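Putative L-alanine-DL-glutamate epimerase (Burkholderia xenovorans LB400, PDB 3SN4) probably catalyses a racemisation or epimerisation, as a magnesium-binding member of the mandelate racemase/muconate lactonizing enzyme family. Local coordinates at residues 118-123 against 158-163; 241-246 against 338-343; 318-323 against 343-348. All coordinates share one frame; numbering follows the deposited sequence.

Contact 1 of 3, residues 118-123 against 158-163. With AKG (2-oxoglutaric acid), chain C.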
loop_
_atom_site.group_PDB
_atom_site.type_symbol
_atom_site.label_atom_id
_atom_site.label_comp_id
_atom_site.label_asym_id
_atom_site.label_seq_id
_atom_site.Cartn_x
_atom_site.Cartn_y
_atom_site.Cartn_z
ATOM N N ARG A 118 17.173 -18.169 -35.406
ATOM C CA ARG A 118 18.031 -17.001 -35.508
ATOM C C ARG A 118 17.528 -15.976 -34.514
ATOM O O ARG A 118 16.323 -15.920 -34.252
ATOM C CB ARG A 118 17.961 -16.402 -36.927
ATOM C CG ARG A 118 18.147 -17.448 -38.021
ATOM C CD ARG A 118 18.368 -16.888 -39.431
ATOM N NE ARG A 118 18.998 -17.905 -40.285
ATOM C CZ ARG A 118 19.464 -17.695 -41.522
ATOM N NH1 ARG A 118 19.383 -16.490 -42.098
ATOM N NH2 ARG A 118 20.020 -18.705 -42.197
ATOM N N VAL A 119 18.429 -15.162 -33.971
ATOM C CA VAL A 119 18.083 -14.119 -33.014
ATOM C C VAL A 119 18.645 -12.774 -33.470
ATOM O O VAL A 119 19.848 -12.678 -33.731
ATOM C CB VAL A 119 18.715 -14.408 -31.635
ATOM C CG1 VAL A 119 18.082 -13.510 -30.581
ATOM C CG2 VAL A 119 18.592 -15.901 -31.274
ATOM N N PRO A 120 17.794 -11.731 -33.566
ATOM C CA PRO A 120 18.329 -10.405 -33.808
ATOM C C PRO A 120 19.233 -9.946 -32.671
ATOM O O PRO A 120 18.984 -10.235 -31.493
ATOM C CB PRO A 120 17.082 -9.518 -33.891
ATOM C CG PRO A 120 15.975 -10.430 -34.258
ATOM C CD PRO A 120 16.318 -11.749 -33.618
ATOM N N VAL A 121 20.288 -9.237 -33.036
ATOM C CA VAL A 121 21.270 -8.788 -32.088
ATOM C C VAL A 121 21.398 -7.284 -32.185
ATOM O O VAL A 121 20.933 -6.664 -33.157
ATOM C CB VAL A 121 22.658 -9.429 -32.404
ATOM C CG1 VAL A 121 22.546 -10.945 -32.460
ATOM C CG2 VAL A 121 23.212 -8.894 -33.758
ATOM N N TYR A 122 22.010 -6.692 -31.166
ATOM C CA TYR A 122 22.610 -5.377 -31.326
ATOM C C TYR A 122 24.122 -5.448 -31.143
ATOM O O TYR A 122 24.636 -6.252 -30.362
ATOM C CB TYR A 122 22.012 -4.349 -30.389
ATOM C CG TYR A 122 22.242 -4.555 -28.926
ATOM C CD1 TYR A 122 23.267 -3.881 -28.255
ATOM C CD2 TYR A 122 21.388 -5.363 -28.177
ATOM C CE1 TYR A 122 23.448 -4.033 -26.870
ATOM C CE2 TYR A 122 21.571 -5.526 -26.795
ATOM C CZ TYR A 122 22.586 -4.848 -26.163
ATOM O OH TYR A 122 22.742 -5.023 -24.829
ATOM N N TRP A 123 24.807 -4.583 -31.872
ATOM C CA TRP A 123 26.259 -4.468 -31.806
ATOM C C TRP A 123 26.581 -3.573 -30.633
ATOM O O TRP A 123 26.370 -2.354 -30.681
ATOM C CB TRP A 123 26.789 -3.882 -33.105
ATOM C CG TRP A 123 28.271 -3.560 -33.145
ATOM C CD1 TRP A 123 29.139 -3.487 -32.103
ATOM C CD2 TRP A 123 29.013 -3.185 -34.311
ATOM N NE1 TRP A 123 30.390 -3.122 -32.546
ATOM C CE2 TRP A 123 30.335 -2.922 -33.899
ATOM C CE3 TRP A 123 28.687 -3.055 -35.664
ATOM C CZ2 TRP A 123 31.339 -2.530 -34.797
ATOM C CZ3 TRP A 123 29.682 -2.675 -36.559
ATOM C CH2 TRP A 123 30.994 -2.421 -36.122
ATOM N N GLN A 158 24.579 -4.321 -42.021
ATOM C CA GLN A 158 23.235 -4.839 -41.825
ATOM C C GLN A 158 22.860 -5.064 -40.363
ATOM O O GLN A 158 21.890 -5.761 -40.074
ATOM C CB GLN A 158 23.021 -6.140 -42.618
ATOM C CG GLN A 158 23.072 -5.988 -44.117
ATOM C CD GLN A 158 22.454 -7.210 -44.811
ATOM O OE1 GLN A 158 23.030 -8.304 -44.792
ATOM N NE2 GLN A 158 21.255 -7.028 -45.385
ATOM N N PHE A 159 23.601 -4.465 -39.434
ATOM C CA PHE A 159 23.175 -4.511 -38.038
ATOM C C PHE A 159 21.993 -3.582 -37.829
ATOM O O PHE A 159 21.929 -2.473 -38.382
ATOM C CB PHE A 159 24.357 -4.277 -37.094
ATOM C CG PHE A 159 25.308 -5.437 -37.087
ATOM C CD1 PHE A 159 26.462 -5.415 -37.870
ATOM C CD2 PHE A 159 24.995 -6.605 -36.366
ATOM C CE1 PHE A 159 27.330 -6.523 -37.914
ATOM C CE2 PHE A 159 25.848 -7.725 -36.404
ATOM C CZ PHE A 159 27.024 -7.679 -37.189
ATOM N N ARG A 160 21.034 -4.057 -37.042
ATOM C CA ARG A 160 19.765 -3.367 -36.872
ATOM C C ARG A 160 19.780 -2.402 -35.704
ATOM O O ARG A 160 18.918 -1.541 -35.591
ATOM C CB ARG A 160 18.674 -4.400 -36.689
ATOM C CG ARG A 160 18.588 -5.341 -37.860
ATOM C CD ARG A 160 17.655 -6.480 -37.577
ATOM N NE ARG A 160 17.647 -7.394 -38.714
ATOM C CZ ARG A 160 16.809 -8.414 -38.840
ATOM N NH1 ARG A 160 15.905 -8.671 -37.887
ATOM N NH2 ARG A 160 16.881 -9.180 -39.917
ATOM N N ALA A 161 20.781 -2.542 -34.845
ATOM C CA ALA A 161 20.854 -1.788 -33.594
ATOM C C ALA A 161 22.290 -1.720 -33.097
ATOM O O ALA A 161 23.077 -2.611 -33.368
ATOM C CB ALA A 161 19.940 -2.435 -32.523
ATOM N N ILE A 162 22.619 -0.640 -32.389
ATOM C CA ILE A 162 23.941 -0.428 -31.804
ATOM C C ILE A 162 23.769 0.151 -30.387
ATOM O O ILE A 162 22.764 0.810 -30.109
ATOM C CB ILE A 162 24.825 0.529 -32.671
ATOM C CG1 ILE A 162 24.261 1.943 -32.712
ATOM C CG2 ILE A 162 25.007 -0.020 -34.089
ATOM C CD1 ILE A 162 25.074 2.886 -33.578
ATOM N N LYS A 163 24.730 -0.121 -29.502
ATOM C CA LYS A 163 24.699 0.426 -28.133
ATOM C C LYS A 163 25.984 1.155 -27.788
ATOM O O LYS A 163 27.078 0.594 -27.931
ATOM C CB LYS A 163 24.444 -0.662 -27.087
ATOM C CG LYS A 163 24.066 -0.082 -25.724
ATOM C CD LYS A 163 23.506 -1.105 -24.736
ATOM C CE LYS A 163 24.627 -1.910 -24.044
ATOM N NZ LYS A 163 24.099 -3.104 -23.308
HETATM C C1 AKG C . 26.768 -4.216 -20.943
HETATM O O1 AKG C . 27.356 -5.042 -21.700
HETATM O O2 AKG C . 25.569 -3.864 -21.177
HETATM C C2 AKG C . 27.459 -3.668 -19.744
HETATM O O5 AKG C . 26.956 -2.749 -19.101
HETATM C C3 AKG C . 28.745 -4.234 -19.190
HETATM C C4 AKG C . 30.082 -3.575 -19.574
HETATM C C5 AKG C . 30.315 -2.083 -19.406
HETATM O O3 AKG C . 29.782 -1.322 -20.249
HETATM O O4 AKG C . 31.075 -1.667 -18.482
HETATM O O HOH W 1 21.310 -6.624 -35.818
#
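Lys-163 and Tyr-122 meet at their polar ends: the ammonium NZ gives one hydrogen bond to Tyr-122 OH (2.8 Å) and another to O2 of the bound 2-oxoglutarate (2.7 Å). A salt bridge from NZ to Glu-245 adds a third grip. The lysine chain bends at chi3 (81°), which turns its end across the phenol, while its CB packs obliquely on the ring at Tyr-122 CE1. A long flexible amine suits this place because it reaches from the strand to the ligand. The two strands are neighbours in the enolase-superfamily barrel, a (β/α)7β variant of the TIM barrel, and helix 144-156 lies on the crossover that joins them. Their backbones hold the register through Trp-123 N to Ala-161 O (3.0 Å) and Lys-163 N to Trp-123 O (3.0 Å). Ala-161, with just a methyl, lets the strands close until its CB lies 3.5 Å from Tyr-122 CB. Farther from the ligand, Trp-123 turns the edge of its six-membered ring to the face of Phe-159, planes 70° apart, and Val-121 CG2 meets the Phe-159 edge in plane. Water joins Val-121 O to Arg-160 N, where the two backbones have diverged.

Contact 2 of 3, residues 241-246 against 338-343. With MG (magnesium ion), chain B; AKG (2-oxoglutaric acid), chain C.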
loop_
_atom_site.group_PDB
_atom_site.type_symbol
_atom_site.label_atom_id
_atom_site.label_comp_id
_atom_site.label_asym_id
_atom_site.label_seq_id
_atom_site.Cartn_x
_atom_site.Cartn_y
_atom_site.Cartn_z
ATOM N N LEU A 241 15.430 6.548 -28.901
ATOM C CA LEU A 241 16.278 5.531 -28.277
ATOM C C LEU A 241 15.503 4.221 -28.078
ATOM O O LEU A 241 14.382 4.241 -27.566
ATOM C CB LEU A 241 16.839 6.078 -26.959
ATOM C CG LEU A 241 17.659 7.375 -27.123
ATOM C CD1 LEU A 241 18.041 8.038 -25.786
ATOM C CD2 LEU A 241 18.895 7.048 -27.927
ATOM N N PHE A 242 16.092 3.109 -28.532
ATOM C CA PHE A 242 15.546 1.746 -28.386
ATOM C C PHE A 242 15.388 1.391 -26.892
ATOM O O PHE A 242 14.344 0.877 -26.472
ATOM C CB PHE A 242 16.488 0.778 -29.123
ATOM C CG PHE A 242 16.081 -0.667 -29.101
ATOM C CD1 PHE A 242 15.441 -1.240 -30.182
ATOM C CD2 PHE A 242 16.412 -1.479 -28.035
ATOM C CE1 PHE A 242 15.099 -2.606 -30.184
ATOM C CE2 PHE A 242 16.073 -2.835 -28.027
ATOM C CZ PHE A 242 15.443 -3.404 -29.100
ATOM N N TRP A 243 16.429 1.661 -26.112
ATOM C CA TRP A 243 16.330 1.688 -24.661
ATOM C C TRP A 243 17.416 2.533 -24.050
ATOM O O TRP A 243 18.407 2.842 -24.711
ATOM C CB TRP A 243 16.290 0.290 -24.035
ATOM C CG TRP A 243 17.568 -0.479 -23.901
ATOM C CD1 TRP A 243 18.794 -0.021 -23.516
ATOM C CD2 TRP A 243 17.710 -1.887 -24.079
ATOM N NE1 TRP A 243 19.704 -1.055 -23.485
ATOM C CE2 TRP A 243 19.049 -2.215 -23.809
ATOM C CE3 TRP A 243 16.832 -2.902 -24.465
ATOM C CZ2 TRP A 243 19.533 -3.507 -23.919
ATOM C CZ3 TRP A 243 17.317 -4.188 -24.573
ATOM C CH2 TRP A 243 18.655 -4.479 -24.288
ATOM N N VAL A 244 17.194 2.918 -22.791
ATOM C CA VAL A 244 18.223 3.490 -21.938
ATOM C C VAL A 244 18.414 2.537 -20.768
ATOM O O VAL A 244 17.462 2.182 -20.068
ATOM C CB VAL A 244 17.866 4.869 -21.420
ATOM C CG1 VAL A 244 19.024 5.454 -20.594
ATOM C CG2 VAL A 244 17.511 5.831 -22.572
ATOM N N GLU A 245 19.657 2.120 -20.592
ATOM C CA GLU A 245 20.029 1.086 -19.666
ATOM C C GLU A 245 20.620 1.739 -18.444
ATOM O O GLU A 245 21.521 2.583 -18.542
ATOM C CB GLU A 245 21.040 0.182 -20.346
ATOM C CG GLU A 245 21.333 -1.161 -19.687
ATOM C CD GLU A 245 22.129 -2.069 -20.640
ATOM O OE1 GLU A 245 22.903 -2.892 -20.152
ATOM O OE2 GLU A 245 21.996 -1.947 -21.878
ATOM N N ILE A 246 20.104 1.348 -17.285
ATOM C CA ILE A 246 20.459 1.987 -16.013
ATOM C C ILE A 246 20.557 0.876 -14.983
ATOM O O ILE A 246 19.581 0.159 -14.735
ATOM C CB ILE A 246 19.387 2.992 -15.578
ATOM C CG1 ILE A 246 19.345 4.198 -16.527
ATOM C CG2 ILE A 246 19.622 3.501 -14.122
ATOM C CD1 ILE A 246 18.121 5.114 -16.314
ATOM N N ASN A 338 9.938 -14.902 -24.512
ATOM C CA ASN A 338 9.892 -13.466 -24.230
ATOM C C ASN A 338 11.261 -12.825 -24.375
ATOM O O ASN A 338 11.788 -12.268 -23.433
ATOM C CB ASN A 338 9.283 -13.193 -22.835
ATOM C CG ASN A 338 9.972 -13.962 -21.697
ATOM O OD1 ASN A 338 10.216 -15.162 -21.803
ATOM N ND2 ASN A 338 10.220 -13.274 -20.567
ATOM N N LEU A 339 11.830 -12.925 -25.576
ATOM C CA LEU A 339 13.186 -12.454 -25.857
ATOM C C LEU A 339 13.157 -11.086 -26.540
ATOM O O LEU A 339 12.631 -10.950 -27.653
ATOM C CB LEU A 339 13.918 -13.455 -26.758
ATOM C CG LEU A 339 15.363 -13.069 -27.145
ATOM C CD1 LEU A 339 16.282 -13.261 -25.980
ATOM C CD2 LEU A 339 15.834 -13.861 -28.320
ATOM N N ARG A 340 13.749 -10.081 -25.903
ATOM C CA ARG A 340 13.739 -8.729 -26.481
ATOM C C ARG A 340 14.649 -8.609 -27.710
ATOM O O ARG A 340 14.243 -8.112 -28.757
ATOM C CB ARG A 340 14.154 -7.687 -25.443
ATOM C CG ARG A 340 14.021 -6.230 -25.930
ATOM C CD ARG A 340 12.607 -5.941 -26.317
ATOM N NE ARG A 340 12.415 -4.695 -27.054
ATOM C CZ ARG A 340 12.497 -4.562 -28.385
ATOM N NH1 ARG A 340 12.812 -5.582 -29.186
ATOM N NH2 ARG A 340 12.287 -3.364 -28.919
ATOM N N ILE A 341 15.884 -9.062 -27.521
ATOM C CA ILE A 341 16.986 -8.937 -28.480
ATOM C C ILE A 341 18.217 -9.568 -27.801
ATOM O O ILE A 341 18.200 -9.778 -26.581
ATOM C CB ILE A 341 17.256 -7.446 -28.807
ATOM C CG1 ILE A 341 18.195 -7.283 -30.003
ATOM C CG2 ILE A 341 17.806 -6.723 -27.586
ATOM C CD1 ILE A 341 18.180 -5.846 -30.595
HETATM N N MSE A 342 19.283 -9.843 -28.554
HETATM C CA MSE A 342 20.530 -10.321 -27.960
HETATM C C MSE A 342 21.686 -9.362 -28.146
HETATM O O MSE A 342 21.905 -8.812 -29.232
HETATM C CB MSE A 342 20.970 -11.665 -28.522
HETATM C CG MSE A 342 22.255 -12.191 -27.777
HETATM SE SE MSE A 342 22.327 -13.992 -28.021
HETATM C CE MSE A 342 24.291 -14.213 -27.800
ATOM N N GLU A 343 22.438 -9.190 -27.066
ATOM C CA GLU A 343 23.635 -8.355 -27.077
ATOM C C GLU A 343 24.780 -9.140 -27.676
ATOM O O GLU A 343 24.960 -10.319 -27.400
ATOM C CB GLU A 343 24.034 -7.975 -25.663
ATOM C CG GLU A 343 25.272 -7.095 -25.573
ATOM C CD GLU A 343 25.574 -6.611 -24.167
ATOM O OE1 GLU A 343 25.126 -7.258 -23.185
ATOM O OE2 GLU A 343 26.255 -5.560 -24.054
HETATM MG MG MG B . 24.853 -2.651 -19.401
HETATM C C1 AKG C . 26.768 -4.216 -20.943
HETATM O O1 AKG C . 27.356 -5.042 -21.700
HETATM O O2 AKG C . 25.569 -3.864 -21.177
HETATM C C2 AKG C . 27.459 -3.668 -19.744
HETATM O O5 AKG C . 26.956 -2.749 -19.101
HETATM C C3 AKG C . 28.745 -4.234 -19.190
HETATM C C4 AKG C . 30.082 -3.575 -19.574
HETATM C C5 AKG C . 30.315 -2.083 -19.406
HETATM O O3 AKG C . 29.782 -1.322 -20.249
HETATM O O4 AKG C . 31.075 -1.667 -18.482
HETATM O O HOH W 2 12.479 -0.870 -27.326
HETATM O O HOH W 3 24.354 -1.534 -17.766
#
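Phe-242 and Arg-340 reach toward each other from opposite directions inside the (β/α)7β barrel, near the N-terminal ends of the strands that carry Glu-245 and Glu-343. Contact between flat groups dominates. Phe-242 CZ sits over one face of the guanidinium, 3.0 Å above its plane and toward the rim, with ring and guanidinium planes 39° apart. Phe-242 extends CG anti to its backbone N (chi1 -179°), and this sends the ring toward the arginine. Both residues also serve the assembly: Arg-340 NE forms a salt bridge with Glu-227 of the second subunit, and Lys-231 of that subunit makes a cation-pi contact with the Phe-242 ring.

Apolar packing fills the next layer. Ile-341 spreads two branches, CD1 to Phe-242 CZ (4.0 Å) and CG2 to Trp-243 CZ3 (4.0 Å), a task for which a branched, bulky side chain is well shaped. The methylene CG of Arg-340 comes up at the Trp-243 edge.

Polar links are few. One water receives a bond from Arg-340 NH2 (3.0 Å) and donates to Phe-242 O (2.7 Å), while lying over the centre of the Phe-242 ring. Toward the active site, Trp-243 NE1 donates to Glu-245 OE2 (2.9 Å) in a bent bond on the anti side, somewhat out of the carboxylate plane; with the Lys-163 salt bridge to the same oxygen, this is consistent with second-shell positioning of the metal ligand. Asp-219 and Glu-269 share the magnesium ion with 2-oxoglutarate O2 and O5, one water, and Glu-245 OE1, whose bond to the metal is 2.1 Å.

Contact 3 of 3, residues 318-323 against 343-348. With AKG (2-oxoglutaric acid), chain C.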
loop_
_atom_site.group_PDB
_atom_site.type_symbol
_atom_site.label_atom_id
_atom_site.label_comp_id
_atom_site.label_asym_id
_atom_site.label_seq_id
_atom_site.Cartn_x
_atom_site.Cartn_y
_atom_site.Cartn_z
ATOM N N HIS A 318 22.797 -10.649 -21.155
ATOM C CA HIS A 318 24.004 -9.856 -21.004
ATOM C C HIS A 318 25.156 -10.636 -21.601
ATOM O O HIS A 318 25.497 -11.713 -21.112
ATOM C CB HIS A 318 24.257 -9.641 -19.523
ATOM C CG HIS A 318 25.255 -8.582 -19.228
ATOM N ND1 HIS A 318 25.949 -8.540 -18.038
ATOM C CD2 HIS A 318 25.702 -7.541 -19.973
ATOM C CE1 HIS A 318 26.754 -7.490 -18.048
ATOM N NE2 HIS A 318 26.632 -6.876 -19.216
ATOM N N ASN A 319 25.758 -10.092 -22.651
ATOM C CA ASN A 319 26.751 -10.823 -23.417
ATOM C C ASN A 319 27.812 -9.879 -23.932
ATOM O O ASN A 319 27.610 -9.220 -24.966
ATOM C CB ASN A 319 26.056 -11.511 -24.592
ATOM C CG ASN A 319 26.968 -12.411 -25.361
ATOM O OD1 ASN A 319 27.627 -13.282 -24.779
ATOM N ND2 ASN A 319 27.014 -12.222 -26.682
ATOM N N PHE A 320 28.926 -9.790 -23.204
ATOM C CA PHE A 320 30.024 -8.920 -23.611
ATOM C C PHE A 320 31.402 -9.521 -23.332
ATOM O O PHE A 320 32.370 -8.798 -23.004
ATOM C CB PHE A 320 29.883 -7.508 -23.000
ATOM C CG PHE A 320 30.273 -7.405 -21.536
ATOM C CD1 PHE A 320 31.363 -6.630 -21.151
ATOM C CD2 PHE A 320 29.536 -8.041 -20.547
ATOM C CE1 PHE A 320 31.735 -6.529 -19.796
ATOM C CE2 PHE A 320 29.908 -7.932 -19.191
ATOM C CZ PHE A 320 31.001 -7.171 -18.828
ATOM N N TYR A 321 31.494 -10.832 -23.508
ATOM C CA TYR A 321 32.741 -11.528 -23.295
ATOM C C TYR A 321 33.238 -12.196 -24.607
ATOM O O TYR A 321 33.222 -11.557 -25.662
ATOM C CB TYR A 321 32.545 -12.523 -22.150
ATOM C CG TYR A 321 31.724 -12.018 -20.978
ATOM C CD1 TYR A 321 32.329 -11.458 -19.849
ATOM C CD2 TYR A 321 30.330 -12.154 -20.978
ATOM C CE1 TYR A 321 31.545 -11.006 -18.737
ATOM C CE2 TYR A 321 29.537 -11.724 -19.883
ATOM C CZ TYR A 321 30.156 -11.157 -18.758
ATOM O OH TYR A 321 29.369 -10.725 -17.688
ATOM N N GLY A 322 33.692 -13.447 -24.536
ATOM C CA GLY A 322 34.231 -14.172 -25.709
ATOM C C GLY A 322 33.226 -15.102 -26.385
ATOM O O GLY A 322 32.078 -15.172 -25.992
ATOM N N HIS A 323 33.661 -15.822 -27.408
ATOM C CA HIS A 323 32.723 -16.612 -28.229
ATOM C C HIS A 323 31.901 -17.636 -27.461
ATOM O O HIS A 323 30.727 -17.870 -27.805
ATOM C CB HIS A 323 33.446 -17.353 -29.333
ATOM C CG HIS A 323 33.918 -16.487 -30.454
ATOM N ND1 HIS A 323 33.443 -15.216 -30.670
ATOM C CD2 HIS A 323 34.805 -16.734 -31.450
ATOM C CE1 HIS A 323 34.013 -14.715 -31.749
ATOM N NE2 HIS A 323 34.851 -15.611 -32.237
ATOM N N GLU A 343 22.438 -9.190 -27.066
ATOM C CA GLU A 343 23.635 -8.355 -27.077
ATOM C C GLU A 343 24.780 -9.140 -27.676
ATOM O O GLU A 343 24.960 -10.319 -27.400
ATOM C CB GLU A 343 24.034 -7.975 -25.663
ATOM C CG GLU A 343 25.272 -7.095 -25.573
ATOM C CD GLU A 343 25.574 -6.611 -24.167
ATOM O OE1 GLU A 343 25.126 -7.258 -23.185
ATOM O OE2 GLU A 343 26.255 -5.560 -24.054
ATOM N N THR A 344 25.583 -8.464 -28.462
ATOM C CA THR A 344 26.830 -9.059 -28.877
ATOM C C THR A 344 27.863 -7.998 -29.209
ATOM O O THR A 344 27.517 -6.967 -29.745
ATOM C CB THR A 344 26.611 -9.995 -30.058
ATOM O OG1 THR A 344 27.697 -10.919 -30.079
ATOM C CG2 THR A 344 26.523 -9.235 -31.384
ATOM N N ASP A 345 29.125 -8.275 -28.888
ATOM C CA ASP A 345 30.239 -7.402 -29.263
ATOM C C ASP A 345 30.767 -7.832 -30.627
ATOM O O ASP A 345 31.309 -8.923 -30.800
ATOM C CB ASP A 345 31.350 -7.435 -28.221
ATOM C CG ASP A 345 30.969 -6.736 -26.895
ATOM O OD1 ASP A 345 30.198 -5.735 -26.882
ATOM O OD2 ASP A 345 31.507 -7.170 -25.844
ATOM N N ILE A 346 30.613 -6.979 -31.615
ATOM C CA ILE A 346 31.021 -7.349 -32.951
ATOM C C ILE A 346 32.515 -7.080 -33.138
ATOM O O ILE A 346 33.183 -7.766 -33.911
ATOM C CB ILE A 346 30.103 -6.669 -34.002
ATOM C CG1 ILE A 346 28.664 -7.219 -33.833
ATOM C CG2 ILE A 346 30.604 -6.904 -35.459
ATOM C CD1 ILE A 346 28.517 -8.668 -34.270
ATOM N N ASP A 347 33.051 -6.103 -32.403
ATOM C CA ASP A 347 34.495 -5.871 -32.395
ATOM C C ASP A 347 35.107 -7.085 -31.708
ATOM O O ASP A 347 34.650 -7.472 -30.641
ATOM C CB ASP A 347 34.879 -4.616 -31.611
ATOM C CG ASP A 347 34.317 -3.349 -32.221
ATOM O OD1 ASP A 347 34.849 -2.927 -33.274
ATOM O OD2 ASP A 347 33.347 -2.788 -31.637
ATOM N N ARG A 348 36.125 -7.675 -32.337
ATOM C CA ARG A 348 36.767 -8.882 -31.828
ATOM C C ARG A 348 38.254 -8.668 -31.687
ATOM O O ARG A 348 38.868 -7.966 -32.498
ATOM C CB ARG A 348 36.632 -10.028 -32.825
ATOM C CG ARG A 348 35.326 -10.760 -32.835
ATOM C CD ARG A 348 35.519 -12.131 -33.544
ATOM N NE ARG A 348 36.673 -12.184 -34.463
ATOM C CZ ARG A 348 36.685 -11.736 -35.721
ATOM N NH1 ARG A 348 35.600 -11.172 -36.261
ATOM N NH2 ARG A 348 37.801 -11.839 -36.444
HETATM C C1 AKG C . 26.768 -4.216 -20.943
HETATM O O1 AKG C . 27.356 -5.042 -21.700
HETATM O O2 AKG C . 25.569 -3.864 -21.177
HETATM C C2 AKG C . 27.459 -3.668 -19.744
HETATM O O5 AKG C . 26.956 -2.749 -19.101
HETATM C C3 AKG C . 28.745 -4.234 -19.190
HETATM C C4 AKG C . 30.082 -3.575 -19.574
HETATM C C5 AKG C . 30.315 -2.083 -19.406
HETATM O O3 AKG C . 29.782 -1.322 -20.249
HETATM O O4 AKG C . 31.075 -1.667 -18.482
HETATM O O HOH W 4 33.531 -9.057 -26.181
#
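Residues 318-323 and 343-348 run in roughly the same direction, 34° apart end to end, and come closest at Asn-319 and Glu-343, whose CA atoms are 5.4 Å apart. They lie where the last two strands of the (β/α)7β barrel open into active-site loops. Asn-319 holds Glu-343 twice: its backbone N gives a nearly straight bond to OE1 (3.0 Å, 172°) from above the carboxylate plane, and its ND2 reaches Glu-343 O (2.9 Å) with the carbonyl oxygen in the amide plane. Asparagine suits the place because its amide can donate here while OD1 accepts from Asn-329. Glu-343, fully extended, presents OE2 at 2.6 Å from 2-oxoglutarate O1; Ser-124 OG hydrogen-bonds the same OE2.

His-318 lies alongside the glutamate, its ring nearly coplanar with the carboxylate, and brings NE2 to 3.2 Å from ligand O1. Its ND1 pairs with Asp-292, a His-Asp arrangement as in mandelate racemase. Phe-320 covers the ligand, with C3 of 2-oxoglutarate over the centre of one face at 3.7 Å. With chi1 at 77°, its CG stands between the backbone N and carbonyl carbon, and the ring is carried away from Asp-345.

Asp-345 works in the second shell: OD1 bonds to the ligand-binding His-125, and water connects OD2 to Tyr-321 O. At the start of the following helix, whose N-cap is Gly-322, His-323 bonds Asp-353, and the edge of its ring at CE1 meets Arg-348 CD at 3.5 Å.

In the fold
From the N terminus, contact 1 comes first: it closes the loop that runs out of strand 118-123 through helices 128-132 and 144-156 and back into strand 161-168. Contact 2 opens only after this, spanning some ninety residues and three intervening barrel strands before 338-343 faces 241-246 across the barrel. Contact 3 starts within that span, at 318-323, and ends beyond it at 343-348, so contacts 2 and 3 cross and share Glu-343; the loop of contact 3 holds helix 323-335. Strand 342-344 lies beside strand 118-123, with Tyr-122 N near Met-342 O and Tyr-122 O near Thr-344 N, which brings the chain's last barrel strand back to its first around 2-oxoglutarate.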